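Local coordinates for pumilio homolog 23 (PDB 5WZJ), which recognises a specific sequence of 18S rRNA through a right-handed superhelix of pumilio repeats and probably regulates translation and mRNA stability, at residues A[133-143]-A[207-215]; A[153-162]-A[232-243]. All blocks are in the same frame, centred on the assembly; numbering follows the deposited sequence.

Contact 1 (A[133-143]-A[207-215])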
loop_
_atom_site.group_PDB
_atom_site.type_symbol
_atom_site.label_atom_id
_atom_site.label_comp_id
_atom_site.label_asym_id
_atom_site.label_seq_id
_atom_site.Cartn_x
_atom_site.Cartn_y
_atom_site.Cartn_z
ATOM N N LYS A 133 14.079 -25.551 -10.462
ATOM C CA LYS A 133 14.244 -26.979 -10.231
ATOM C C LYS A 133 15.122 -27.247 -9.012
ATOM O O LYS A 133 14.798 -28.109 -8.189
ATOM C CB LYS A 133 14.819 -27.626 -11.486
ATOM C CG LYS A 133 14.861 -29.129 -11.484
ATOM C CD LYS A 133 14.960 -29.608 -12.929
ATOM C CE LYS A 133 15.836 -30.843 -13.070
ATOM N NZ LYS A 133 15.278 -31.997 -12.323
ATOM N N VAL A 134 16.232 -26.514 -8.874
ATOM C CA VAL A 134 17.079 -26.718 -7.699
ATOM C C VAL A 134 16.366 -26.232 -6.447
ATOM O O VAL A 134 16.514 -26.821 -5.368
ATOM C CB VAL A 134 18.460 -26.040 -7.866
ATOM C CG1 VAL A 134 18.342 -24.519 -7.877
ATOM C CG2 VAL A 134 19.417 -26.475 -6.757
ATOM N N ILE A 135 15.554 -25.180 -6.564
ATOM C CA ILE A 135 14.851 -24.676 -5.387
ATOM C C ILE A 135 13.794 -25.676 -4.938
ATOM O O ILE A 135 13.727 -26.054 -3.761
ATOM C CB ILE A 135 14.240 -23.288 -5.667
ATOM C CG1 ILE A 135 15.365 -22.251 -5.789
ATOM C CG2 ILE A 135 13.236 -22.916 -4.551
ATOM C CD1 ILE A 135 14.911 -20.887 -6.274
ATOM N N VAL A 136 12.977 -26.142 -5.880
ATOM C CA VAL A 136 11.872 -27.051 -5.565
ATOM C C VAL A 136 12.386 -28.352 -4.955
ATOM O O VAL A 136 11.703 -28.984 -4.141
ATOM C CB VAL A 136 11.052 -27.281 -6.852
ATOM C CG1 VAL A 136 10.283 -28.596 -6.825
ATOM C CG2 VAL A 136 10.106 -26.103 -7.060
ATOM N N ASP A 137 13.598 -28.758 -5.317
ATOM C CA ASP A 137 14.174 -29.974 -4.753
ATOM C C ASP A 137 14.352 -29.888 -3.232
ATOM O O ASP A 137 14.343 -30.923 -2.551
ATOM C CB ASP A 137 15.515 -30.255 -5.425
ATOM C CG ASP A 137 16.214 -31.469 -4.830
ATOM O OD1 ASP A 137 15.715 -32.596 -5.063
ATOM O OD2 ASP A 137 17.241 -31.294 -4.122
ATOM N N ASN A 138 14.528 -28.672 -2.675
ATOM C CA ASN A 138 14.761 -28.490 -1.238
ATOM C C ASN A 138 14.481 -27.044 -0.827
ATOM O O ASN A 138 15.433 -26.268 -0.654
ATOM C CB ASN A 138 16.210 -28.848 -0.868
ATOM C CG ASN A 138 16.455 -28.796 0.638
ATOM O OD1 ASN A 138 15.689 -29.372 1.420
ATOM N ND2 ASN A 138 17.500 -28.083 1.053
ATOM N N PRO A 139 13.200 -26.639 -0.646
ATOM C CA PRO A 139 12.888 -25.202 -0.574
ATOM C C PRO A 139 12.750 -24.590 0.811
ATOM O O PRO A 139 12.754 -23.358 0.929
ATOM C CB PRO A 139 11.547 -25.117 -1.309
ATOM C CG PRO A 139 10.850 -26.425 -0.895
ATOM C CD PRO A 139 11.986 -27.461 -0.875
ATOM N N LEU A 140 12.616 -25.400 1.864
ATOM C CA LEU A 140 12.062 -24.875 3.108
ATOM C C LEU A 140 13.045 -23.979 3.863
ATOM O O LEU A 140 12.639 -22.972 4.449
ATOM C CB LEU A 140 11.577 -26.029 3.990
ATOM C CG LEU A 140 10.380 -26.828 3.439
ATOM C CD1 LEU A 140 9.989 -27.938 4.410
ATOM C CD2 LEU A 140 9.171 -25.911 3.168
ATOM N N ASP A 141 14.331 -24.327 3.902
ATOM C CA ASP A 141 15.262 -23.424 4.576
ATOM C C ASP A 141 15.455 -22.122 3.788
ATOM O O ASP A 141 15.591 -21.050 4.391
ATOM C CB ASP A 141 16.587 -24.147 4.843
ATOM C CG ASP A 141 16.390 -25.354 5.740
ATOM O OD1 ASP A 141 16.085 -25.147 6.928
ATOM O OD2 ASP A 141 16.479 -26.503 5.254
ATOM N N MET A 142 15.399 -22.178 2.454
ATOM C CA MET A 142 15.487 -20.946 1.665
ATOM C C MET A 142 14.293 -20.028 1.926
ATOM O O MET A 142 14.449 -18.802 2.019
ATOM C CB MET A 142 15.585 -21.294 0.178
ATOM C CG MET A 142 15.901 -20.098 -0.713
ATOM S SD MET A 142 15.902 -20.583 -2.453
ATOM C CE MET A 142 16.155 -19.007 -3.269
ATOM N N MET A 143 13.090 -20.600 2.033
ATOM C CA MET A 143 11.900 -19.802 2.301
ATOM C C MET A 143 12.012 -19.080 3.628
ATOM O O MET A 143 11.587 -17.931 3.751
ATOM C CB MET A 143 10.652 -20.689 2.314
ATOM C CG MET A 143 10.322 -21.314 0.969
ATOM S SD MET A 143 8.973 -22.528 1.048
ATOM C CE MET A 143 7.567 -21.487 1.409
ATOM N N TYR A 207 4.632 -24.189 -11.155
ATOM C CA TYR A 207 5.572 -25.235 -10.772
ATOM C C TYR A 207 6.386 -24.826 -9.551
ATOM O O TYR A 207 6.548 -25.612 -8.611
ATOM C CB TYR A 207 6.491 -25.545 -11.958
ATOM C CG TYR A 207 7.752 -26.321 -11.635
ATOM C CD1 TYR A 207 7.695 -27.674 -11.313
ATOM C CD2 TYR A 207 9.012 -25.712 -11.701
ATOM C CE1 TYR A 207 8.858 -28.398 -11.030
ATOM C CE2 TYR A 207 10.186 -26.424 -11.415
ATOM C CZ TYR A 207 10.095 -27.773 -11.086
ATOM O OH TYR A 207 11.231 -28.508 -10.821
ATOM N N LEU A 208 6.921 -23.598 -9.556
ATOM C CA LEU A 208 7.716 -23.135 -8.421
ATOM C C LEU A 208 6.873 -23.099 -7.151
ATOM O O LEU A 208 7.260 -23.656 -6.117
ATOM C CB LEU A 208 8.307 -21.749 -8.720
ATOM C CG LEU A 208 8.937 -21.033 -7.522
ATOM C CD1 LEU A 208 10.114 -21.855 -6.938
ATOM C CD2 LEU A 208 9.396 -19.627 -7.946
ATOM N N LEU A 209 5.696 -22.470 -7.227
ATOM C CA LEU A 209 4.848 -22.329 -6.048
ATOM C C LEU A 209 4.386 -23.686 -5.524
ATOM O O LEU A 209 4.374 -23.910 -4.310
ATOM C CB LEU A 209 3.645 -21.424 -6.356
ATOM C CG LEU A 209 2.654 -21.182 -5.202
ATOM C CD1 LEU A 209 3.381 -20.669 -3.971
ATOM C CD2 LEU A 209 1.512 -20.212 -5.599
ATOM N N SER A 210 4.028 -24.620 -6.413
ATOM C CA SER A 210 3.646 -25.948 -5.928
ATOM C C SER A 210 4.795 -26.619 -5.180
ATOM O O SER A 210 4.572 -27.309 -4.175
ATOM C CB SER A 210 3.165 -26.832 -7.081
ATOM O OG SER A 210 1.904 -26.358 -7.550
ATOM N N GLY A 211 6.029 -26.427 -5.645
ATOM C CA GLY A 211 7.168 -26.927 -4.886
ATOM C C GLY A 211 7.299 -26.276 -3.519
ATOM O O GLY A 211 7.645 -26.937 -2.535
ATOM N N LEU A 212 7.016 -24.973 -3.431
ATOM C CA LEU A 212 7.107 -24.306 -2.137
ATOM C C LEU A 212 6.048 -24.796 -1.171
ATOM O O LEU A 212 6.208 -24.630 0.043
ATOM C CB LEU A 212 6.964 -22.787 -2.286
ATOM C CG LEU A 212 7.969 -22.107 -3.227
ATOM C CD1 LEU A 212 7.729 -20.585 -3.255
ATOM C CD2 LEU A 212 9.404 -22.425 -2.834
ATOM N N LEU A 213 4.973 -25.392 -1.679
ATOM C CA LEU A 213 3.844 -25.770 -0.849
ATOM C C LEU A 213 3.757 -27.264 -0.590
ATOM O O LEU A 213 2.863 -27.689 0.139
ATOM C CB LEU A 213 2.534 -25.302 -1.492
ATOM C CG LEU A 213 2.359 -23.796 -1.649
ATOM C CD1 LEU A 213 1.038 -23.512 -2.343
ATOM C CD2 LEU A 213 2.416 -23.104 -0.297
ATOM N N SER A 214 4.629 -28.078 -1.175
ATOM C CA SER A 214 4.492 -29.530 -1.035
ATOM C C SER A 214 5.329 -30.031 0.140
ATOM O O SER A 214 6.267 -30.807 -0.002
ATOM C CB SER A 214 4.890 -30.234 -2.322
ATOM O OG SER A 214 6.234 -29.953 -2.566
ATOM N N CYS A 215 4.993 -29.534 1.313
ATOM C CA CYS A 215 5.579 -30.016 2.547
ATOM C C CYS A 215 4.454 -30.599 3.392
ATOM O O CYS A 215 3.275 -30.511 3.030
ATOM C CB CYS A 215 6.316 -28.889 3.278
ATOM S SG CYS A 215 5.204 -27.498 3.699
HETATM O O HOH W 1 9.257 -29.124 -2.781
#
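Val-136 meets Gly-211 where the backbones come nearest, their CA atoms 4.8 Å apart, the closest backbone approach of the two segments. The short axes of 133-137 and 207-213 run nearly parallel, at 17°, and approach to 8.9 Å. With no side chain on Gly-211, the CG2 methyl of Val-136 reaches its CA at 3.7 Å. The valine's two branches divide the work: CG1, anti to the backbone N (chi1 156°), lies between the Gly-211 CA and the Tyr-207 hydroxyl, while CG2 sits over one face of the Tyr-207 ring, offset toward its rim. Tyr-207 in turn swings its ring across to helix 121-137 and lays OH against Lys-133 CA at 3.4 Å. Lys-133 packs through its CB and CG methylenes, and its ammonium end leads away.

Beyond the end of helix 121-137, the Pro-139 ring leans on Leu-212, CB to CD2 at 3.8 Å. Met-143 bends at its last torsion (chi3 69°), which folds CE back so that SD and CE both lie against Leu-212 CB and O; SD is 3.6 Å from Leu-212 O. Leu-140 closes this end, both its methyls touching Cys-215 CB. On the inner side, Ile-135 CG2 touches Leu-208 CD1, and both residues continue inward onto helix 146-160.

No direct hydrogen bond joins the segments. Instead one water donates to Val-136 O at 2.8 Å and to Gly-211 O at 2.7 Å, and also bonds Ser-214 OG. The contact of helices 121-137 and 140-144 with helix 202-213 therefore rests on apolar shape fit, with a single water bridging one carbonyl of each segment.

Contact 2 (A[153-162]-A[232-243]). With nucleotides of chain B.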
loop_
_atom_site.group_PDB
_atom_site.type_symbol
_atom_site.label_atom_id
_atom_site.label_comp_id
_atom_site.label_asym_id
_atom_site.label_seq_id
_atom_site.Cartn_x
_atom_site.Cartn_y
_atom_site.Cartn_z
ATOM N N ARG A 153 10.923 -14.081 -3.430
ATOM C CA ARG A 153 9.937 -13.063 -3.792
ATOM C C ARG A 153 10.216 -12.484 -5.176
ATOM O O ARG A 153 9.312 -12.387 -6.015
ATOM C CB ARG A 153 9.921 -11.956 -2.730
ATOM C CG ARG A 153 9.148 -12.381 -1.466
ATOM C CD ARG A 153 9.204 -11.323 -0.368
ATOM N NE ARG A 153 10.311 -11.557 0.553
ATOM C CZ ARG A 153 10.638 -10.715 1.529
ATOM N NH1 ARG A 153 9.954 -9.585 1.685
ATOM N NH2 ARG A 153 11.645 -10.995 2.339
ATOM N N ARG A 154 11.463 -12.076 -5.429
ATOM C CA ARG A 154 11.802 -11.537 -6.745
ATOM C C ARG A 154 11.593 -12.586 -7.829
ATOM O O ARG A 154 11.012 -12.293 -8.883
ATOM C CB ARG A 154 13.242 -11.011 -6.765
ATOM C CG ARG A 154 13.639 -10.374 -8.117
ATOM C CD ARG A 154 14.979 -9.612 -8.036
ATOM N NE ARG A 154 14.974 -8.579 -7.005
ATOM C CZ ARG A 154 14.424 -7.376 -7.159
ATOM N NH1 ARG A 154 13.830 -7.060 -8.298
ATOM N NH2 ARG A 154 14.447 -6.499 -6.168
ATOM N N LEU A 155 12.013 -13.827 -7.565
ATOM C CA LEU A 155 11.851 -14.899 -8.552
ATOM C C LEU A 155 10.382 -15.172 -8.861
ATOM O O LEU A 155 10.018 -15.374 -10.025
ATOM C CB LEU A 155 12.522 -16.173 -8.050
ATOM C CG LEU A 155 12.340 -17.399 -8.931
ATOM C CD1 LEU A 155 12.983 -17.167 -10.309
ATOM C CD2 LEU A 155 12.937 -18.619 -8.234
ATOM N N LEU A 156 9.532 -15.233 -7.827
ATOM C CA LEU A 156 8.096 -15.373 -8.045
ATOM C C LEU A 156 7.572 -14.246 -8.927
ATOM O O LEU A 156 6.809 -14.487 -9.866
ATOM C CB LEU A 156 7.353 -15.387 -6.702
ATOM C CG LEU A 156 7.514 -16.650 -5.844
ATOM C CD1 LEU A 156 7.197 -16.340 -4.381
ATOM C CD2 LEU A 156 6.617 -17.768 -6.357
ATOM N N CYS A 157 7.966 -13.001 -8.626
ATOM C CA CYS A 157 7.513 -11.862 -9.424
ATOM C C CYS A 157 7.947 -12.001 -10.877
ATOM O O CYS A 157 7.161 -11.745 -11.797
ATOM C CB CYS A 157 8.044 -10.547 -8.835
ATOM S SG CYS A 157 7.246 -10.015 -7.305
ATOM N N LEU A 158 9.194 -12.414 -11.101
ATOM C CA LEU A 158 9.680 -12.594 -12.464
ATOM C C LEU A 158 8.877 -13.660 -13.211
ATOM O O LEU A 158 8.554 -13.485 -14.392
ATOM C CB LEU A 158 11.164 -12.958 -12.436
ATOM C CG LEU A 158 11.851 -13.121 -13.789
ATOM C CD1 LEU A 158 11.563 -11.914 -14.654
ATOM C CD2 LEU A 158 13.361 -13.316 -13.612
ATOM N N CYS A 159 8.554 -14.779 -12.546
ATOM C CA CYS A 159 7.759 -15.823 -13.196
ATOM C C CYS A 159 6.368 -15.322 -13.570
ATOM O O CYS A 159 5.785 -15.776 -14.561
ATOM C CB CYS A 159 7.636 -17.056 -12.290
ATOM S SG CYS A 159 9.174 -17.985 -12.040
ATOM N N LYS A 160 5.809 -14.416 -12.773
ATOM C CA LYS A 160 4.543 -13.790 -13.118
ATOM C C LYS A 160 4.716 -12.826 -14.281
ATOM O O LYS A 160 3.736 -12.477 -14.944
ATOM C CB LYS A 160 3.989 -13.071 -11.885
ATOM C CG LYS A 160 2.685 -12.301 -12.069
ATOM C CD LYS A 160 1.531 -13.202 -12.480
ATOM C CE LYS A 160 0.225 -12.392 -12.543
ATOM N NZ LYS A 160 -0.951 -13.273 -12.786
ATOM N N GLY A 161 5.945 -12.407 -14.548
ATOM C CA GLY A 161 6.223 -11.439 -15.577
ATOM C C GLY A 161 6.281 -10.006 -15.112
ATOM O O GLY A 161 6.188 -9.102 -15.948
ATOM N N VAL A 162 6.423 -9.752 -13.820
ATOM C CA VAL A 162 6.533 -8.382 -13.338
ATOM C C VAL A 162 7.993 -8.099 -13.022
ATOM O O VAL A 162 8.678 -8.900 -12.367
ATOM C CB VAL A 162 5.609 -8.105 -12.137
ATOM C CG1 VAL A 162 4.904 -9.359 -11.692
ATOM C CG2 VAL A 162 6.360 -7.425 -10.986
ATOM N N VAL A 232 7.243 -14.796 1.751
ATOM C CA VAL A 232 7.255 -15.484 0.461
ATOM C C VAL A 232 5.832 -15.841 0.039
ATOM O O VAL A 232 5.413 -15.573 -1.093
ATOM C CB VAL A 232 8.150 -16.736 0.530
ATOM C CG1 VAL A 232 8.023 -17.554 -0.770
ATOM C CG2 VAL A 232 9.624 -16.340 0.784
ATOM N N LEU A 233 5.067 -16.446 0.947
ATOM C CA LEU A 233 3.718 -16.882 0.596
ATOM C C LEU A 233 2.787 -15.698 0.332
ATOM O O LEU A 233 1.886 -15.802 -0.507
ATOM C CB LEU A 233 3.150 -17.775 1.696
ATOM C CG LEU A 233 3.845 -19.137 1.869
ATOM C CD1 LEU A 233 3.222 -19.906 3.016
ATOM C CD2 LEU A 233 3.759 -19.946 0.610
ATOM N N GLN A 234 2.986 -14.574 1.031
ATOM C CA GLN A 234 2.219 -13.364 0.734
ATOM C C GLN A 234 2.447 -12.909 -0.695
ATOM O O GLN A 234 1.491 -12.617 -1.425
ATOM C CB GLN A 234 2.604 -12.234 1.685
ATOM C CG GLN A 234 2.155 -12.446 3.134
ATOM C CD GLN A 234 2.842 -11.460 4.056
ATOM O OE1 GLN A 234 2.859 -10.251 3.787
ATOM N NE2 GLN A 234 3.459 -11.967 5.116
ATOM N N THR A 235 3.714 -12.820 -1.106
ATOM C CA THR A 235 4.018 -12.421 -2.477
ATOM C C THR A 235 3.360 -13.373 -3.475
ATOM O O THR A 235 2.693 -12.939 -4.424
ATOM C CB THR A 235 5.535 -12.357 -2.669
ATOM O OG1 THR A 235 6.054 -11.314 -1.843
ATOM C CG2 THR A 235 5.910 -12.080 -4.118
ATOM N N ALA A 236 3.481 -14.679 -3.241
ATOM C CA ALA A 236 2.865 -15.634 -4.160
ATOM C C ALA A 236 1.356 -15.415 -4.263
ATOM O O ALA A 236 0.793 -15.421 -5.366
ATOM C CB ALA A 236 3.170 -17.067 -3.721
ATOM N N LEU A 237 0.679 -15.196 -3.132
ATOM C CA LEU A 237 -0.771 -15.041 -3.201
ATOM C C LEU A 237 -1.156 -13.782 -3.979
ATOM O O LEU A 237 -2.089 -13.811 -4.793
ATOM C CB LEU A 237 -1.368 -15.011 -1.798
ATOM C CG LEU A 237 -1.384 -16.332 -1.033
ATOM C CD1 LEU A 237 -1.570 -16.071 0.461
ATOM C CD2 LEU A 237 -2.504 -17.237 -1.554
ATOM N N ARG A 238 -0.442 -12.673 -3.749
ATOM C CA ARG A 238 -0.713 -11.440 -4.488
ATOM C C ARG A 238 -0.550 -11.640 -5.987
ATOM O O ARG A 238 -1.336 -11.105 -6.780
ATOM C CB ARG A 238 0.211 -10.312 -4.020
ATOM C CG ARG A 238 -0.070 -9.794 -2.620
ATOM C CD ARG A 238 0.782 -8.572 -2.307
ATOM N NE ARG A 238 1.363 -8.619 -0.966
ATOM C CZ ARG A 238 0.828 -8.041 0.108
ATOM N NH1 ARG A 238 -0.323 -7.366 0.006
ATOM N NH2 ARG A 238 1.445 -8.149 1.288
ATOM N N LEU A 239 0.469 -12.402 -6.397
ATOM C CA LEU A 239 0.675 -12.670 -7.817
ATOM C C LEU A 239 -0.449 -13.521 -8.414
ATOM O O LEU A 239 -0.629 -13.523 -9.633
ATOM C CB LEU A 239 2.030 -13.364 -8.026
ATOM C CG LEU A 239 3.266 -12.544 -7.599
ATOM C CD1 LEU A 239 4.527 -13.395 -7.608
ATOM C CD2 LEU A 239 3.461 -11.322 -8.488
ATOM N N MET A 240 -1.204 -14.246 -7.588
ATOM C CA MET A 240 -2.271 -15.122 -8.059
ATOM C C MET A 240 -3.643 -14.460 -8.011
ATOM O O MET A 240 -4.660 -15.150 -8.179
ATOM C CB MET A 240 -2.285 -16.417 -7.240
ATOM C CG MET A 240 -1.114 -17.350 -7.536
ATOM S SD MET A 240 -1.212 -18.006 -9.224
ATOM C CE MET A 240 0.200 -19.136 -9.234
ATOM N N LEU A 241 -3.693 -13.151 -7.759
ATOM C CA LEU A 241 -4.953 -12.420 -7.732
ATOM C C LEU A 241 -5.777 -12.742 -8.981
ATOM O O LEU A 241 -5.249 -12.779 -10.096
ATOM C CB LEU A 241 -4.667 -10.913 -7.631
ATOM C CG LEU A 241 -5.856 -9.940 -7.590
ATOM C CD1 LEU A 241 -6.554 -9.966 -6.250
ATOM C CD2 LEU A 241 -5.430 -8.521 -7.926
ATOM N N LYS A 242 -7.062 -13.040 -8.776
ATOM C CA LYS A 242 -8.035 -13.369 -9.819
ATOM C C LYS A 242 -7.770 -14.701 -10.530
ATOM O O LYS A 242 -8.522 -15.048 -11.452
ATOM C CB LYS A 242 -8.147 -12.259 -10.878
ATOM C CG LYS A 242 -8.679 -10.935 -10.336
ATOM C CD LYS A 242 -8.504 -9.831 -11.372
ATOM C CE LYS A 242 -9.017 -8.499 -10.864
ATOM N NZ LYS A 242 -10.491 -8.538 -10.650
ATOM N N GLN A 243 -6.742 -15.462 -10.141
ATOM C CA GLN A 243 -6.537 -16.802 -10.703
ATOM C C GLN A 243 -7.256 -17.822 -9.819
ATOM O O GLN A 243 -6.650 -18.578 -9.059
ATOM C CB GLN A 243 -5.049 -17.111 -10.819
ATOM C CG GLN A 243 -4.237 -15.998 -11.470
ATOM C CD GLN A 243 -4.766 -15.642 -12.851
ATOM O OE1 GLN A 243 -4.957 -16.514 -13.694
ATOM N NE2 GLN A 243 -5.026 -14.365 -13.074
ATOM P P C B 9 11.463 -4.495 10.752
ATOM O OP1 C B 9 12.498 -4.096 11.738
ATOM O OP2 C B 9 10.773 -3.452 9.949
ATOM O "O5'" C B 9 12.113 -5.492 9.682
ATOM C "C5'" C B 9 12.833 -6.660 10.064
ATOM C "C4'" C B 9 13.335 -7.380 8.834
ATOM O "O4'" C B 9 12.216 -7.870 8.071
ATOM C "C3'" C B 9 14.157 -6.519 7.872
ATOM O "O3'" C B 9 15.533 -6.763 8.097
ATOM C "C2'" C B 9 13.717 -6.941 6.459
ATOM O "O2'" C B 9 14.743 -7.667 5.790
ATOM C "C1'" C B 9 12.511 -7.864 6.705
ATOM N N1 C B 9 11.306 -7.467 5.949
ATOM C C2 C B 9 11.138 -8.090 4.721
ATOM O O2 C B 9 12.011 -8.915 4.385
ATOM N N3 C B 9 10.052 -7.784 3.964
ATOM C C4 C B 9 9.171 -6.885 4.400
ATOM N N4 C B 9 8.119 -6.601 3.626
ATOM C C5 C B 9 9.328 -6.231 5.668
ATOM C C6 C B 9 10.402 -6.546 6.408
ATOM P P A B 8 6.511 -3.969 14.635
ATOM O OP1 A B 8 7.699 -4.323 15.450
ATOM O OP2 A B 8 6.332 -2.588 14.151
ATOM O "O5'" A B 8 6.451 -4.890 13.347
ATOM C "C5'" A B 8 7.316 -4.665 12.258
ATOM C "C4'" A B 8 8.059 -5.930 11.958
ATOM O "O4'" A B 8 7.138 -6.923 11.432
ATOM C "C3'" A B 8 9.163 -5.816 10.920
ATOM O "O3'" A B 8 10.386 -5.411 11.532
ATOM C "C2'" A B 8 9.233 -7.221 10.362
ATOM O "O2'" A B 8 9.962 -8.016 11.290
ATOM C "C1'" A B 8 7.756 -7.651 10.408
ATOM N N9 A B 8 6.988 -7.400 9.164
ATOM C C8 A B 8 6.704 -6.221 8.502
ATOM N N7 A B 8 5.949 -6.382 7.430
ATOM C C5 A B 8 5.690 -7.742 7.391
ATOM C C6 A B 8 4.940 -8.566 6.524
ATOM N N6 A B 8 4.271 -8.157 5.441
ATOM N N1 A B 8 4.906 -9.891 6.806
ATOM C C2 A B 8 5.559 -10.367 7.874
ATOM N N3 A B 8 6.294 -9.695 8.753
ATOM C C4 A B 8 6.308 -8.373 8.461
HETATM O O HOH W 2 -3.006 -12.147 -11.051
#
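Arg-153 crosses Thr-235 at about a right angle where two RNA-reading helices of the pumilio superhelix, 146-160 and 227-239, lie side by side. The axes of 153-160 and 232-239 lie 12° apart in direction and approach to 9.4 Å, as expected for equivalent helices of successive repeats lining the concave, RNA-binding surface.

The polar interactions at one end are with RNA. Arg-153 bends at chi3 (-93°) and presents the edge of its guanidinium to C9 of chain B: NH1 donates to N3 and NH2 to O2, both at 2.9 Å. NE donates a hydrogen bond to Ser-149 O, and NH1 a second one to Tyr-170 O, which should fix the group's rotation. Gln-234 pairs with A8 of chain B, accepting from N6 through OE1 and donating to N1 through NE2, both nearly straight, with an N-H...N1 angle of 171° for the NE2 bond; NE2 is also hydrogen-bonded to Ser-230 OG.

Apolar packing fills the middle. Leu-156 CD1 touches Val-232 CG1 and Ala-236 CB, while Leu-239 CD1 fits against Leu-156 CB at 3.6 Å. The other methyl of Leu-239, CD2, reaches Cys-157 SG, Val-162 CG1 and CB and CG of Lys-160. Thr-235 sets CG2 against Cys-157 SG and OG1 against Arg-153 CG at 3.3 Å; that hydroxyl is hydrogen-bonded to Leu-169 O.

At the far end, Gly-161 closes helix 146-160 in a Schellman motif. Lys-160, running alongside Leu-239 in the opposite sense, makes a weak bond from NZ to Leu-239 O at 3.2 Å. Its NZ also donates to a water, 2.9 Å away, that in turn donates to Leu-241 O.

Each contact includes a pair of nearly parallel helices; contact 1 also takes in helix 140-144. By the repeat limits contact 2 joins Pumilio 3 to Pumilio 4, and contact 1 does so in part. Contact 1 is partly buried, its centre about 28 Å from the centre of the chain; contact 2 is buried, its centre about 16 Å from that point. They meet in a shared apolar interior: Ile-135 CD1 packs on Leu-155 CD2 at 3.6 Å. Chemistry follows position. Contact 1, its nearest atom about 9 Å from the RNA, relies on apolar packing and one water, whereas contact 2 adds side chains hydrogen-bonded to RNA bases at one end and a lysine at the other.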